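Tannase (Lactobacillus plantarum, PDB 4J0G) probably hydrolyses the galloyl ester bonds of tannins, releasing gallic acid. Local coordinates at residues 200-205 with 459-464. Residues are numbered along the deposited sequence; the frame is centred on the assembly and turned at random.
With HG (mercury (II) ion), chain D.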
ATOM      1  N   ALA A 200      10.770  -1.258  -8.408  1.00 15.61           N
ATOM      2  CA  ALA A 200       9.386  -1.177  -8.848  1.00 16.36           C
ATOM      3  C   ALA A 200       8.432  -1.289  -7.672  1.00 17.44           C
ATOM      4  O   ALA A 200       8.768  -1.869  -6.638  1.00 19.14           O
ATOM      5  CB  ALA A 200       9.088  -2.250  -9.880  1.00 17.14           C
ATOM      6  N   VAL A 201       7.232  -0.749  -7.848  1.00 16.14           N
ATOM      7  CA  VAL A 201       6.223  -0.773  -6.803  1.00 17.20           C
ATOM      8  C   VAL A 201       4.966  -1.491  -7.251  1.00 15.15           C
ATOM      9  O   VAL A 201       4.408  -1.199  -8.312  1.00 14.18           O
ATOM     10  CB  VAL A 201       5.841   0.649  -6.341  1.00 18.89           C
ATOM     11  CG1 VAL A 201       4.608   0.602  -5.441  1.00 18.28           C
ATOM     12  CG2 VAL A 201       7.016   1.305  -5.629  1.00 19.12           C
ATOM     13  N   SER A 202       4.526  -2.438  -6.432  1.00 13.79           N
ATOM     14  CA  SER A 202       3.194  -2.998  -6.556  1.00 13.07           C
ATOM     15  C   SER A 202       2.393  -2.570  -5.343  1.00 13.11           C
ATOM     16  O   SER A 202       2.832  -2.765  -4.210  1.00 13.91           O
ATOM     17  CB  SER A 202       3.284  -4.522  -6.607  1.00 11.51           C
ATOM     18  OG  SER A 202       2.002  -5.107  -6.521  1.00 12.08           O
ATOM     19  N   ALA A 203       1.227  -1.974  -5.575  1.00 13.01           N
ATOM     20  CA  ALA A 203       0.387  -1.551  -4.463  1.00 12.05           C
ATOM     21  C   ALA A 203      -1.099  -1.805  -4.696  1.00 14.22           C
ATOM     22  O   ALA A 203      -1.676  -1.362  -5.693  1.00 14.06           O
ATOM     23  CB  ALA A 203       0.631  -0.073  -4.163  1.00  5.91           C
ATOM     24  N   TYR A 204      -1.704  -2.514  -3.749  1.00 14.87           N
ATOM     25  CA  TYR A 204      -3.143  -2.745  -3.729  1.00 11.98           C
ATOM     26  C   TYR A 204      -3.830  -1.834  -2.727  1.00 14.64           C
ATOM     27  O   TYR A 204      -3.416  -1.760  -1.568  1.00 17.34           O
ATOM     28  CB  TYR A 204      -3.445  -4.206  -3.424  1.00 13.36           C
ATOM     29  CG  TYR A 204      -2.955  -5.141  -4.503  1.00 16.60           C
ATOM     30  CD1 TYR A 204      -3.758  -5.451  -5.598  1.00 17.21           C
ATOM     31  CD2 TYR A 204      -1.683  -5.702  -4.441  1.00 12.30           C
ATOM     32  CE1 TYR A 204      -3.309  -6.297  -6.595  1.00 15.38           C
ATOM     33  CE2 TYR A 204      -1.230  -6.548  -5.427  1.00 10.00           C
ATOM     34  CZ  TYR A 204      -2.044  -6.842  -6.502  1.00 15.69           C
ATOM     35  OH  TYR A 204      -1.592  -7.686  -7.486  1.00 20.19           O
ATOM     36  N   CYS A 205      -4.881  -1.154  -3.173  1.00 14.09           N
ATOM     37  CA  CYS A 205      -5.645  -0.250  -2.321  1.00 13.91           C
ATOM     38  C   CYS A 205      -4.777   0.457  -1.283  1.00 13.32           C
ATOM     39  O   CYS A 205      -5.019   0.319  -0.083  1.00 15.04           O
ATOM     40  CB  CYS A 205      -6.725  -1.032  -1.579  1.00 12.42           C
ATOM     41  SG  CYS A 205      -7.454  -2.393  -2.496  1.00 24.75           S
ATOM     42  N   GLY A 459      -1.451 -13.400 -12.341  1.00 24.21           N
ATOM     43  CA  GLY A 459      -1.035 -13.539 -13.723  1.00 23.63           C
ATOM     44  C   GLY A 459      -0.635 -12.175 -14.261  1.00 24.38           C
ATOM     45  O   GLY A 459       0.394 -12.059 -14.935  1.00 21.81           O
ATOM     46  N   ASP A 460      -1.423 -11.141 -13.956  1.00 26.27           N
ATOM     47  CA  ASP A 460      -1.123  -9.784 -14.427  1.00 28.06           C
ATOM     48  C   ASP A 460       0.015  -9.097 -13.683  1.00 24.96           C
ATOM     49  O   ASP A 460       0.846  -8.438 -14.307  1.00 26.89           O
ATOM     50  CB  ASP A 460      -2.355  -8.877 -14.355  1.00 35.32           C
ATOM     51  CG  ASP A 460      -3.469  -9.338 -15.253  1.00 41.57           C
ATOM     52  OD1 ASP A 460      -3.167  -9.702 -16.409  1.00 43.19           O
ATOM     53  OD2 ASP A 460      -4.638  -9.318 -14.816  1.00 43.57           O
ATOM     54  N   LEU A 461       0.075  -9.256 -12.366  1.00 20.42           N
ATOM     55  CA  LEU A 461       1.183  -8.675 -11.617  1.00 19.67           C
ATOM     56  C   LEU A 461       2.516  -9.238 -12.117  1.00 17.34           C
ATOM     57  O   LEU A 461       3.470  -8.487 -12.339  1.00 14.52           O
ATOM     58  CB  LEU A 461       1.005  -8.882 -10.106  1.00 19.59           C
ATOM     59  CG  LEU A 461       2.191  -8.547  -9.201  1.00 18.85           C
ATOM     60  CD1 LEU A 461       2.487  -7.054  -9.245  1.00 18.51           C
ATOM     61  CD2 LEU A 461       1.922  -9.000  -7.775  1.00 18.51           C
ATOM     62  N   PHE A 462       2.572 -10.558 -12.290  1.00 25.74           N
ATOM     63  CA  PHE A 462       3.800 -11.229 -12.723  1.00 23.19           C
ATOM     64  C   PHE A 462       4.195 -10.950 -14.173  1.00 23.26           C
ATOM     65  O   PHE A 462       5.378 -10.859 -14.485  1.00 24.36           O
ATOM     66  CB  PHE A 462       3.653 -12.735 -12.529  1.00 24.03           C
ATOM     67  CG  PHE A 462       3.556 -13.149 -11.095  1.00 28.05           C
ATOM     68  CD1 PHE A 462       3.754 -12.229 -10.079  1.00 29.21           C
ATOM     69  CD2 PHE A 462       3.225 -14.448 -10.761  1.00 31.05           C
ATOM     70  CE1 PHE A 462       3.657 -12.603  -8.750  1.00 28.78           C
ATOM     71  CE2 PHE A 462       3.121 -14.829  -9.434  1.00 31.68           C
ATOM     72  CZ  PHE A 462       3.337 -13.904  -8.429  1.00 29.50           C
ATOM     73  N   SER A 463       3.210 -10.797 -15.055  1.00 23.46           N
ATOM     74  CA  SER A 463       3.487 -10.437 -16.441  1.00 22.11           C
ATOM     75  C   SER A 463       4.062  -9.031 -16.495  1.00 23.14           C
ATOM     76  O   SER A 463       4.959  -8.730 -17.285  1.00 24.89           O
ATOM     77  CB  SER A 463       2.201 -10.487 -17.269  1.00 20.30           C
ATOM     78  OG  SER A 463       1.794 -11.824 -17.504  1.00 21.84           O
ATOM     79  N   TRP A 464       3.533  -8.176 -15.626  1.00 20.28           N
ATOM     80  CA  TRP A 464       4.028  -6.818 -15.466  1.00 22.17           C
ATOM     81  C   TRP A 464       5.468  -6.805 -14.970  1.00 23.59           C
ATOM     82  O   TRP A 464       6.319  -6.109 -15.525  1.00 21.02           O
ATOM     83  CB  TRP A 464       3.096  -6.018 -14.553  1.00 20.81           C
ATOM     84  CG  TRP A 464       3.560  -4.629 -14.303  1.00 22.17           C
ATOM     85  CD1 TRP A 464       3.479  -3.576 -15.161  1.00 21.56           C
ATOM     86  CD2 TRP A 464       4.124  -4.117 -13.088  1.00 23.45           C
ATOM     87  NE1 TRP A 464       3.995  -2.448 -14.573  1.00 23.24           N
ATOM     88  CE2 TRP A 464       4.391  -2.750 -13.297  1.00 23.16           C
ATOM     89  CE3 TRP A 464       4.443  -4.685 -11.849  1.00 23.00           C
ATOM     90  CZ2 TRP A 464       4.961  -1.939 -12.316  1.00 23.29           C
ATOM     91  CZ3 TRP A 464       5.008  -3.877 -10.872  1.00 24.74           C
ATOM     92  CH2 TRP A 464       5.261  -2.520 -11.114  1.00 24.69           C
TER
HETATM   93 HG    HG D 502      -9.447  -2.558  -0.897  0.82 31.86          HG
HETATM   94  O   HOH W   1     -11.945  -2.400   0.515  1.00 14.79           O
HETATM   95  O   HOH W   2      -7.673  -1.780   0.826  1.00  7.56           O
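Ala200 starts the contact: its CB lies 4.0 Å from CH2 of Trp464, at the far end of the indole. The same CH2 comes within 3.2 Å of Val201 O. This carbonyl meets the ring obliquely, and the backbone of Val201 pairs with His411 and Arg413 of strand 411-415. Trp464 reaches the strand because CG stands anti to the backbone N (chi1 178°), which sends the indole out from the helix. Next comes Ser202, whose OG touches Leu461 CD1 at 3.4 Å. That hydroxyl is hydrogen-bonded to Asn161, so its contact with the methyl is plain packing. Strand 200-204 is an inner strand of the central sheet of an alpha/beta-hydrolase fold. The C-terminal helix packs on one face of it; the axes of 200-204 and 459-464 run nearly antiparallel (166°), 10.8 Å apart at closest. Tyr204 closes the contact from the other end. Its OH sits 3.8 Å from Leu461 CD2 and is hydrogen-bonded to Asp457, just ahead of the helix. Cut back to alanine, Leu461 would lose both methyls, which would probably open a gap between the helix and Ser202 and Tyr204. The Tyr204 side chain lies about 8 Å from those of Asp422 and His452, which bind 3,4-dihydroxybenzoate. Beyond the packed part, Cys205 SG binds a mercury ion at 2.6 Å, together with two waters.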